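Local coordinates for peptide-binding protein (Photobacterium damsela subsp. piscicida, PDB 6SQX) that cleaves the peptidoglycan of potentially competing bacteria as a secreted NlpC/P60 endopeptidase, probably through a cysteine-peptidase mechanism, at residues D33-I38 with S297-A302; N73-Y78 with S130-P135; M188-S193 with L200-G205; N307-P312 with T437-I442. One frame throughout, in Å; residues are numbered along the deposited sequence. Where two conformers were deposited one is given.

Interaction 1. Residues D33-I38 with S297-A302; sequences DAFHYI and SYKNFA. With EDO (1,2-ethanediol), chain O.
Apolar contact carries the meeting of 33-38 with 297-302, and no hydrogen bond passes between the two. The methyl of Ala-302 stands over the centre of the Phe-35 ring, CB lying 3.5 Å from the ring centroid and 13° off its normal, a CH-pi contact made squarely on one face. Phe-35 holds its CG beside the backbone N (chi1 -76°), which carries the ring out to the helix, where CE1 also runs against CG of Lys-299 at 4.1 Å. From another side Ile-38 reaches the same methyl, its CD1 3.7 Å from Ala-302 CB, while its CG2 branch crosses obliquely against CB of Tyr-298. Ala-34 closes the set, its CB 3.6 Å from CA of Ala-302.

The shape that presents these groups is a short 3-10 turn, 34-36, packed on the first turn of helix 298-308. An Asx turn starts it: Asp-33 OD1 accepts from Phe-35 N at 3.0 Å, met from above the carboxylate plane. At the helix start Ser-297 is the N-cap, its OG taking the N-H of Asn-300 at 2.9 Å.

Polar ties to the rest of the chain lie around this apolar patch. Asn-306, farther along the helix, bonds through its side-chain amide to both Asp-33 OD1 and Ala-34 N. On the far side of the turn, His-36 NE2 and O1 of a 1,2-ethanediol share a hydrogen bond of 3.2 Å at the edge of the imidazole; the diol, probably from the crystallisation liquor, also bonds to Thr-31 OG1.

Interaction 2. Residues N73-Y78 with S130-P135; sequences NQNDFY and SFPNIP
An Asx turn at Asn-73, just ahead of the short strand 76-78, sets the backbone from which Gln-74 and Asn-75 face the irregular segment 130-135. The extended chain of Gln-74, with CG beside the backbone N, crosses obliquely over Pro-132, whose CG lies 4.0 Å from OE1. Its amide then meets the backbone of Ile-134 end on: NE2 donates to Ile-134 O at 2.8 Å along an almost straight line (174°). The acceptor lies in the plane of the Gln-74 amide, whereas the donor sits above the Ile-134 carbonyl plane. NE2 also bonds to Leu-189 O of strand 186-192, so the amide is gripped by two backbone carbonyls.

Phe-131 precedes Pro-132 across a cis peptide bond, and CB of the proline rests over the centre of the ring. With CG anti to the backbone N (chi1 -179°), the ring extends to Gln-74 O, which is 3.7 Å from CZ; this buried carbonyl has no hydrogen-bond partner. The Asn-75 amide crosses the ring obliquely, their planes 65° apart. A water fixes the other half of the Gln-74 amide, donating to OE1 at 2.7 Å and to Ile-134 O at 3.1 Å.

Interaction 3. Residues M188-S193 with L200-G205; sequences MLIHMS and LIKGQG
Within the SH3 domain, strands 186-192 and 198-203 form a beta hairpin interrupted by a classic bulge, in which Ile-190 and His-191 both face Leu-200. Leu-200 bonds to both residues of the bulge: its O accepts from Ile-190 N at 2.9 Å and its N donates to His-191 O at 2.8 Å. At the regular end Met-188 and Lys-202 exchange two backbone bonds as an antiparallel hydrogen-bonded pair.

Packing is densest round Ile-190. The bulge brings its CB to 3.3 Å from Leu-200 O, and its CD1 crosses the Lys-202 chain at about a right angle, 3.8 Å from CG. Met-188 and Lys-202 lie side by side, pointing the same way, with SD 3.8 Å from NZ; the ammonium bonds instead to Asn-73 O and Gln-67 OE1. The opposite face is more sparsely joined, Leu-189 CD2 meeting Ile-201 CG2 at 3.8 Å, and beyond His-191 the partly exposed Met-192 makes no contact across the hairpin.

Helix 90-102 lies on the face of Ile-190, Leu-200 and Lys-202 through Ile-90, while Leu-189 rests on strand 215-217 and Ile-201 on Val-210 of strand 206-211.

Interaction 4. Residues N307-P312 with T437-I442; sequences NYIGMP and TLITPI
Two backbone bonds hold the turn that helix 298-308 runs into to the start of strand 438-441. Gly-310 N donates to Thr-437 O at 2.9 Å, almost straight at 176°, and Thr-437 N returns a bond to Met-311 O, also 2.9 Å. Both carbonyls are met in their own planes. Thr-437 thus uses N and O together, and its side chain lies against the turn: CG2, anti to the backbone N, lies 3.6 Å from Tyr-308 O, while OG1, beside the N (chi1 -73°), runs alongside Met-311 and comes 3.7 Å from its CE. Met-311 bends at chi3 to bring that methyl back.

A type II beta turn from Tyr-308 to Met-311, closed by Met-311 N on Tyr-308 O, presents these groups; Gly-310 occupies its third position with a positive phi of 90°. Next outward, the arm of Ile-309 crosses Ile-439 obliquely, CD1 to CD1 at 3.9 Å, and its CG2 approaches Leu-438. Leu-327 of helix 326-334 packs on Tyr-308, Met-311 and Thr-437, and strand 438-441 is the edge of the six-stranded antiparallel sheet in the NlpC/P60 fold, bonded to strand 408-415.

A water lies 2.8 Å from Thr-437 OG1 and 3.1 Å from Met-311 O, to which it can donate. That carbonyl, already bonded to Thr-437 N, probably takes a second proton from it, so directional polar bonds fix the junction while the methyls of Thr-437, Met-311 and Ile-309 pack beside it.

In the fold
The four contacts form two neighbourhoods on opposite sides of the chain's centre. Interactions 1 and 4 share helix 298-308, one at its first turn, the other where it runs into the Tyr-308 to Met-311 turn, and touch where Ile-439 CD1 packs on Ala-34 and Tyr-37. Interactions 2 and 3, with centres about 8 Å apart, meet through Asn-133, which bonds to His-191 and Met-192, and through Lys-202 on Asn-73. Interactions 3 and 4 are buried and rely on paired backbone bonds, bulged antiparallel strand pairing in one and a turn-to-strand junction in the other. Interaction 1, partly buried, has no hydrogen bond across its segments and is mainly apolar; interaction 2, at the surface, depends on a side-chain amide and water.

Interaction 1. Residues D33-I38 with S297-A302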
# COMPACT_ATOMS: atom_id res chain seq x y z
N ASP A 33 -2.76 -5.60 -20.40
CA ASP A 33 -2.67 -7.04 -20.18
C ASP A 33 -1.20 -7.36 -19.96
O ASP A 33 -0.39 -7.17 -20.87
CB ASP A 33 -3.21 -7.78 -21.40
CG ASP A 33 -3.19 -9.30 -21.24
OD1 ASP A 33 -2.61 -9.85 -20.27
OD2 ASP A 33 -3.78 -10.02 -22.08
N ALA A 34 -0.85 -7.80 -18.75
CA ALA A 34 0.55 -8.04 -18.43
C ALA A 34 1.15 -9.07 -19.37
O ALA A 34 2.37 -9.08 -19.58
CB ALA A 34 0.69 -8.51 -16.98
N PHE A 35 0.34 -9.95 -19.95
CA PHE A 35 0.92 -10.98 -20.81
C PHE A 35 1.45 -10.41 -22.11
O PHE A 35 2.22 -11.09 -22.80
CB PHE A 35 -0.11 -12.08 -21.12
CG PHE A 35 -0.34 -13.03 -19.96
CD1 PHE A 35 0.60 -13.97 -19.64
CD2 PHE A 35 -1.49 -12.95 -19.20
CE1 PHE A 35 0.41 -14.85 -18.60
CE2 PHE A 35 -1.69 -13.83 -18.13
CZ PHE A 35 -0.72 -14.77 -17.83
N HIS A 36 1.04 -9.18 -22.47
CA HIS A 36 1.56 -8.53 -23.67
C HIS A 36 3.05 -8.20 -23.53
O HIS A 36 3.74 -7.98 -24.54
CB HIS A 36 0.76 -7.25 -23.93
CG HIS A 36 1.01 -6.60 -25.25
ND1 HIS A 36 0.46 -7.08 -26.42
CD2 HIS A 36 1.70 -5.49 -25.58
CE1 HIS A 36 0.83 -6.29 -27.42
NE2 HIS A 36 1.58 -5.32 -26.94
N TYR A 37 3.55 -8.20 -22.30
CA TYR A 37 4.91 -7.81 -21.98
C TYR A 37 5.72 -8.99 -21.48
O TYR A 37 6.78 -8.80 -20.87
CB TYR A 37 4.91 -6.67 -20.96
CG TYR A 37 3.91 -5.61 -21.37
CD1 TYR A 37 4.21 -4.72 -22.41
CD2 TYR A 37 2.63 -5.55 -20.80
CE1 TYR A 37 3.29 -3.78 -22.85
CE2 TYR A 37 1.68 -4.60 -21.25
CZ TYR A 37 2.03 -3.72 -22.28
OH TYR A 37 1.15 -2.78 -22.73
N ILE A 38 5.27 -10.22 -21.74
CA ILE A 38 5.99 -11.42 -21.32
C ILE A 38 6.26 -12.26 -22.56
O ILE A 38 5.33 -12.60 -23.30
CB ILE A 38 5.22 -12.22 -20.26
CG1 ILE A 38 5.05 -11.36 -19.00
CG2 ILE A 38 5.94 -13.55 -19.97
CD1 ILE A 38 4.08 -11.90 -18.00
N SER A 297 5.81 -17.21 -10.51
CA SER A 297 5.95 -17.43 -11.94
C SER A 297 5.58 -16.15 -12.69
O SER A 297 4.79 -15.32 -12.21
CB SER A 297 5.04 -18.58 -12.37
OG SER A 297 3.67 -18.26 -12.13
N TYR A 298 6.13 -16.01 -13.90
CA TYR A 298 5.64 -14.92 -14.76
C TYR A 298 4.12 -15.00 -14.95
O TYR A 298 3.44 -13.98 -14.89
CB TYR A 298 6.34 -14.91 -16.13
CG TYR A 298 7.75 -14.36 -16.06
CD1 TYR A 298 8.00 -12.99 -16.02
CD2 TYR A 298 8.85 -15.23 -16.03
CE1 TYR A 298 9.32 -12.50 -15.93
CE2 TYR A 298 10.15 -14.75 -15.95
CZ TYR A 298 10.39 -13.39 -15.90
OH TYR A 298 11.69 -12.93 -15.81
N LYS A 299 3.58 -16.22 -15.17
CA LYS A 299 2.13 -16.35 -15.34
C LYS A 299 1.37 -15.81 -14.13
O LYS A 299 0.39 -15.07 -14.28
CB LYS A 299 1.73 -17.81 -15.58
CG LYS A 299 1.85 -18.30 -16.97
CD LYS A 299 1.52 -19.78 -17.03
CE LYS A 299 1.28 -20.22 -18.48
NZ LYS A 299 1.28 -21.70 -18.66
N ASN A 300 1.78 -16.20 -12.91
CA ASN A 300 1.04 -15.75 -11.73
C ASN A 300 1.17 -14.25 -11.51
O ASN A 300 0.20 -13.58 -11.11
CB ASN A 300 1.48 -16.52 -10.48
CG ASN A 300 0.90 -17.93 -10.44
OD1 ASN A 300 -0.11 -18.20 -11.11
ND2 ASN A 300 1.50 -18.82 -9.62
N PHE A 301 2.37 -13.68 -11.73
CA PHE A 301 2.49 -12.23 -11.62
C PHE A 301 1.55 -11.53 -12.60
O PHE A 301 0.90 -10.54 -12.25
CB PHE A 301 3.94 -11.79 -11.87
CG PHE A 301 4.73 -11.58 -10.60
CD1 PHE A 301 5.26 -12.66 -9.91
CD2 PHE A 301 4.93 -10.29 -10.10
CE1 PHE A 301 5.97 -12.48 -8.73
CE2 PHE A 301 5.67 -10.10 -8.91
CZ PHE A 301 6.17 -11.20 -8.25
N ALA A 302 1.48 -12.06 -13.84
CA ALA A 302 0.61 -11.48 -14.86
C ALA A 302 -0.86 -11.55 -14.45
O ALA A 302 -1.61 -10.57 -14.61
CB ALA A 302 0.84 -12.16 -16.21
C1 EDO O . 2.38 -1.58 -26.78
O1 EDO O . 3.32 -2.63 -27.01
C2 EDO O . 1.18 -2.12 -26.04
O2 EDO O . 0.09 -1.38 -26.49

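Interaction 2. Residues N73-Y78 with S130-P135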
# COMPACT_ATOMS: atom_id res chain seq x y z
N ASN A 73 7.26 -3.86 21.00
CA ASN A 73 6.71 -3.28 22.22
C ASN A 73 5.72 -2.18 21.87
O ASN A 73 5.60 -1.77 20.71
CB ASN A 73 7.82 -2.79 23.19
CG ASN A 73 8.59 -1.60 22.65
OD1 ASN A 73 8.00 -0.56 22.37
ND2 ASN A 73 9.91 -1.75 22.51
N GLN A 74 5.00 -1.69 22.89
CA GLN A 74 3.92 -0.74 22.65
C GLN A 74 4.39 0.70 22.48
O GLN A 74 3.57 1.57 22.15
CB GLN A 74 2.88 -0.79 23.77
CG GLN A 74 2.04 -2.06 23.83
CD GLN A 74 1.17 -2.05 25.04
OE1 GLN A 74 1.68 -1.90 26.17
NE2 GLN A 74 -0.14 -2.17 24.86
N ASN A 75 5.69 0.98 22.68
CA ASN A 75 6.20 2.35 22.69
C ASN A 75 6.91 2.75 21.40
O ASN A 75 7.02 3.95 21.10
CB ASN A 75 7.14 2.55 23.88
CG ASN A 75 6.44 2.29 25.18
OD1 ASN A 75 5.57 3.07 25.58
ND2 ASN A 75 6.78 1.18 25.84
N ASP A 76 7.43 1.77 20.66
CA ASP A 76 8.31 1.99 19.52
C ASP A 76 7.63 1.46 18.27
O ASP A 76 7.07 0.36 18.29
CB ASP A 76 9.65 1.23 19.71
CG ASP A 76 10.42 1.63 20.98
OD1 ASP A 76 10.21 2.77 21.45
OD2 ASP A 76 11.21 0.80 21.47
N PHE A 77 7.73 2.22 17.18
CA PHE A 77 7.16 1.82 15.90
C PHE A 77 8.22 1.93 14.81
O PHE A 77 8.89 2.96 14.69
CB PHE A 77 5.94 2.69 15.54
CG PHE A 77 5.54 2.59 14.09
CD1 PHE A 77 4.98 1.40 13.58
CD2 PHE A 77 5.75 3.65 13.23
CE1 PHE A 77 4.62 1.29 12.22
CE2 PHE A 77 5.41 3.54 11.87
CZ PHE A 77 4.86 2.35 11.38
N TYR A 78 8.35 0.88 14.00
CA TYR A 78 9.32 0.81 12.91
C TYR A 78 8.59 0.82 11.57
O TYR A 78 7.76 -0.04 11.34
CB TYR A 78 10.11 -0.50 12.99
CG TYR A 78 11.02 -0.55 14.19
CD1 TYR A 78 10.50 -0.82 15.47
CD2 TYR A 78 12.39 -0.31 14.06
CE1 TYR A 78 11.35 -0.84 16.61
CE2 TYR A 78 13.24 -0.35 15.17
CZ TYR A 78 12.72 -0.58 16.44
OH TYR A 78 13.56 -0.61 17.53
N SER A 130 -2.83 8.84 29.42
CA SER A 130 -2.79 7.47 29.91
C SER A 130 -2.00 6.53 29.00
O SER A 130 -2.04 5.32 29.20
CB SER A 130 -4.22 6.95 30.11
OG SER A 130 -4.88 6.78 28.86
N PHE A 131 -1.26 7.06 28.04
CA PHE A 131 -0.61 6.23 27.03
C PHE A 131 0.52 5.39 27.65
O PHE A 131 1.32 5.91 28.43
CB PHE A 131 0.01 7.12 25.95
CG PHE A 131 0.70 6.35 24.84
CD1 PHE A 131 2.03 5.95 24.97
CD2 PHE A 131 0.01 5.97 23.68
CE1 PHE A 131 2.67 5.20 23.98
CE2 PHE A 131 0.66 5.25 22.69
CZ PHE A 131 1.98 4.85 22.83
N PRO A 132 0.63 4.10 27.27
CA PRO A 132 -0.31 3.32 26.47
C PRO A 132 -1.30 2.64 27.42
O PRO A 132 -0.86 2.04 28.41
CB PRO A 132 0.60 2.31 25.77
CG PRO A 132 1.71 2.04 26.76
CD PRO A 132 1.89 3.36 27.53
N ASN A 133 -2.61 2.76 27.18
CA ASN A 133 -3.57 2.33 28.19
C ASN A 133 -4.10 0.92 28.01
O ASN A 133 -4.97 0.50 28.79
CB ASN A 133 -4.72 3.33 28.36
CG ASN A 133 -5.64 3.37 27.16
OD1 ASN A 133 -5.62 2.48 26.30
ND2 ASN A 133 -6.46 4.41 27.10
N ILE A 134 -3.60 0.16 27.04
CA ILE A 134 -3.96 -1.25 26.88
C ILE A 134 -2.89 -2.09 27.57
O ILE A 134 -1.73 -2.05 27.16
CB ILE A 134 -4.12 -1.64 25.40
CG1 ILE A 134 -5.33 -0.92 24.82
CG2 ILE A 134 -4.28 -3.17 25.28
CD1 ILE A 134 -5.61 -1.21 23.36
N PRO A 135 -3.23 -2.83 28.62
CA PRO A 135 -2.19 -3.60 29.32
C PRO A 135 -1.58 -4.65 28.40
O PRO A 135 -2.22 -5.11 27.45
CB PRO A 135 -2.95 -4.28 30.47
CG PRO A 135 -4.26 -3.56 30.57
CD PRO A 135 -4.56 -3.02 29.21
O HOH W 1 0.82 -1.21 28.65

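Interaction 3. Residues M188-S193 with L200-G205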
# COMPACT_ATOMS: atom_id res chain seq x y z
N MET A 188 -0.35 -5.26 16.87
CA MET A 188 -0.27 -5.05 18.30
C MET A 188 -1.24 -3.94 18.66
O MET A 188 -1.32 -2.93 17.95
CB MET A 188 1.13 -4.59 18.65
CG MET A 188 1.34 -4.31 20.16
SD MET A 188 3.04 -3.96 20.66
CE MET A 188 3.77 -5.62 20.53
N LEU A 189 -1.98 -4.15 19.77
CA LEU A 189 -2.92 -3.17 20.29
C LEU A 189 -2.16 -2.25 21.25
O LEU A 189 -1.46 -2.74 22.15
CB LEU A 189 -4.06 -3.89 21.01
CG LEU A 189 -4.78 -4.98 20.19
CD1 LEU A 189 -5.97 -5.47 21.01
CD2 LEU A 189 -5.19 -4.57 18.78
N ILE A 190 -2.30 -0.93 21.09
CA ILE A 190 -1.49 0.03 21.83
C ILE A 190 -2.31 0.80 22.86
O ILE A 190 -1.94 0.87 24.04
CB ILE A 190 -0.77 1.00 20.87
CG1 ILE A 190 0.11 0.25 19.88
CG2 ILE A 190 0.08 2.03 21.68
CD1 ILE A 190 0.36 1.07 18.61
N HIS A 191 -3.43 1.39 22.44
CA HIS A 191 -4.10 2.40 23.25
C HIS A 191 -5.53 2.51 22.76
O HIS A 191 -5.78 2.39 21.56
CB HIS A 191 -3.35 3.73 23.06
CG HIS A 191 -3.77 4.82 23.99
ND1 HIS A 191 -3.37 4.87 25.31
CD2 HIS A 191 -4.55 5.92 23.80
CE1 HIS A 191 -3.89 5.93 25.89
NE2 HIS A 191 -4.60 6.60 25.00
N MET A 192 -6.47 2.73 23.66
CA MET A 192 -7.88 2.80 23.29
C MET A 192 -8.43 4.19 23.60
O MET A 192 -8.08 4.79 24.63
CB MET A 192 -8.70 1.70 24.04
CG MET A 192 -10.19 1.63 23.69
SD MET A 192 -10.97 0.06 24.16
CE MET A 192 -10.20 -0.21 25.75
N SER A 193 -9.29 4.70 22.72
CA SER A 193 -9.92 6.00 22.92
C SER A 193 -10.84 5.98 24.15
O SER A 193 -11.26 4.93 24.64
CB SER A 193 -10.70 6.40 21.67
OG SER A 193 -11.74 5.46 21.43
N LEU A 200 -5.70 2.36 18.77
CA LEU A 200 -4.45 2.65 18.10
C LEU A 200 -3.68 1.34 18.00
O LEU A 200 -3.51 0.64 19.01
CB LEU A 200 -3.65 3.63 18.97
CG LEU A 200 -2.26 4.04 18.40
CD1 LEU A 200 -2.28 4.67 16.97
CD2 LEU A 200 -1.51 4.94 19.40
N ILE A 201 -3.28 0.96 16.78
CA ILE A 201 -2.63 -0.32 16.50
C ILE A 201 -1.40 -0.10 15.64
O ILE A 201 -1.20 0.97 15.06
CB ILE A 201 -3.59 -1.29 15.77
CG1 ILE A 201 -3.94 -0.79 14.33
CG2 ILE A 201 -4.87 -1.44 16.60
CD1 ILE A 201 -4.60 -1.82 13.46
N LYS A 202 -0.58 -1.14 15.53
CA LYS A 202 0.46 -1.13 14.50
C LYS A 202 0.59 -2.52 13.91
O LYS A 202 0.40 -3.53 14.61
CB LYS A 202 1.81 -0.63 15.06
CG LYS A 202 2.29 -1.35 16.35
CD LYS A 202 3.47 -0.54 16.90
CE LYS A 202 4.04 -1.14 18.18
NZ LYS A 202 5.07 -2.22 17.96
N GLY A 203 0.91 -2.57 12.62
CA GLY A 203 1.12 -3.83 11.94
C GLY A 203 1.37 -3.58 10.46
O GLY A 203 1.00 -2.52 9.94
N GLN A 204 2.02 -4.55 9.81
CA GLN A 204 2.33 -4.42 8.39
C GLN A 204 3.09 -3.13 8.05
O GLN A 204 3.10 -2.66 6.91
CB GLN A 204 1.07 -4.60 7.52
CG GLN A 204 0.81 -6.03 7.07
CD GLN A 204 1.82 -6.49 6.05
OE1 GLN A 204 3.03 -6.36 6.26
NE2 GLN A 204 1.35 -6.99 4.90
N GLY A 205 3.84 -2.56 9.02
CA GLY A 205 4.58 -1.35 8.72
C GLY A 205 3.75 -0.08 8.79
O GLY A 205 4.18 0.98 8.28

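Interaction 4. Residues N307-P312 with T437-I442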
# COMPACT_ATOMS: atom_id res chain seq x y z
N ASN A 307 -5.54 -8.50 -12.40
CA ASN A 307 -6.67 -8.35 -11.49
C ASN A 307 -6.74 -6.96 -10.85
O ASN A 307 -7.82 -6.58 -10.35
CB ASN A 307 -6.62 -9.38 -10.36
CG ASN A 307 -6.95 -10.79 -10.84
OD1 ASN A 307 -7.51 -10.99 -11.93
ND2 ASN A 307 -6.61 -11.76 -10.03
N TYR A 308 -5.62 -6.22 -10.81
CA TYR A 308 -5.63 -4.88 -10.22
C TYR A 308 -5.91 -3.77 -11.21
O TYR A 308 -6.29 -2.67 -10.79
CB TYR A 308 -4.28 -4.56 -9.51
CG TYR A 308 -4.06 -5.40 -8.27
CD1 TYR A 308 -4.84 -5.19 -7.12
CD2 TYR A 308 -3.05 -6.38 -8.25
CE1 TYR A 308 -4.66 -5.99 -6.00
CE2 TYR A 308 -2.86 -7.19 -7.11
CZ TYR A 308 -3.66 -6.98 -6.00
OH TYR A 308 -3.49 -7.77 -4.88
N ILE A 309 -5.69 -4.04 -12.51
CA ILE A 309 -5.85 -2.99 -13.50
C ILE A 309 -7.27 -2.47 -13.46
O ILE A 309 -8.24 -3.26 -13.41
CB ILE A 309 -5.48 -3.50 -14.90
CG1 ILE A 309 -3.96 -3.83 -14.98
CG2 ILE A 309 -5.94 -2.50 -15.97
CD1 ILE A 309 -3.50 -4.48 -16.31
N GLY A 310 -7.41 -1.16 -13.46
CA GLY A 310 -8.69 -0.51 -13.36
C GLY A 310 -9.15 -0.20 -11.94
O GLY A 310 -10.17 0.51 -11.77
N MET A 311 -8.44 -0.68 -10.89
CA MET A 311 -8.80 -0.28 -9.54
C MET A 311 -8.61 1.22 -9.37
O MET A 311 -7.56 1.75 -9.75
CB MET A 311 -7.86 -1.01 -8.60
CG MET A 311 -8.03 -0.55 -7.15
SD MET A 311 -7.08 -1.51 -5.93
CE MET A 311 -5.40 -1.38 -6.56
N PRO A 312 -9.61 1.95 -8.89
CA PRO A 312 -9.42 3.40 -8.70
C PRO A 312 -8.22 3.68 -7.79
O PRO A 312 -7.89 2.89 -6.89
CB PRO A 312 -10.72 3.86 -8.03
CG PRO A 312 -11.73 2.78 -8.36
CD PRO A 312 -10.94 1.49 -8.46
N THR A 437 -5.23 2.09 -11.43
CA THR A 437 -4.06 1.25 -11.66
C THR A 437 -3.99 0.85 -13.13
O THR A 437 -4.99 0.36 -13.71
CB THR A 437 -4.12 -0.00 -10.76
OG1 THR A 437 -3.85 0.39 -9.39
CG2 THR A 437 -3.12 -1.08 -11.14
N LEU A 438 -2.81 0.98 -13.73
CA LEU A 438 -2.60 0.67 -15.14
C LEU A 438 -1.18 0.19 -15.36
O LEU A 438 -0.28 0.44 -14.54
CB LEU A 438 -2.76 1.90 -16.03
CG LEU A 438 -4.13 2.53 -16.17
CD1 LEU A 438 -3.96 3.78 -17.02
CD2 LEU A 438 -5.15 1.57 -16.83
N ILE A 439 -0.97 -0.47 -16.50
CA ILE A 439 0.38 -0.58 -17.07
C ILE A 439 0.60 0.64 -17.95
O ILE A 439 -0.24 0.94 -18.80
CB ILE A 439 0.56 -1.87 -17.88
CG1 ILE A 439 0.27 -3.09 -17.00
CG2 ILE A 439 1.98 -1.95 -18.49
CD1 ILE A 439 0.05 -4.36 -17.81
N THR A 440 1.65 1.42 -17.71
CA THR A 440 1.85 2.66 -18.45
C THR A 440 3.30 2.77 -18.92
O THR A 440 4.20 2.15 -18.35
CB THR A 440 1.54 3.90 -17.60
OG1 THR A 440 2.55 4.02 -16.58
CG2 THR A 440 0.22 3.83 -16.92
N PRO A 441 3.57 3.60 -19.93
CA PRO A 441 4.95 4.07 -20.14
C PRO A 441 5.47 4.68 -18.85
O PRO A 441 4.70 5.21 -18.05
CB PRO A 441 4.80 5.14 -21.23
CG PRO A 441 3.51 4.73 -21.99
CD PRO A 441 2.61 4.26 -20.85
N ILE A 442 6.79 4.66 -18.68
CA ILE A 442 7.39 5.42 -17.58
C ILE A 442 6.98 6.88 -17.69
O ILE A 442 6.60 7.52 -16.69
CB ILE A 442 8.93 5.28 -17.62
CG1 ILE A 442 9.35 3.83 -17.31
CG2 ILE A 442 9.59 6.27 -16.69
CD1 ILE A 442 9.18 3.42 -15.86
O HOH W 2 -5.27 2.00 -7.67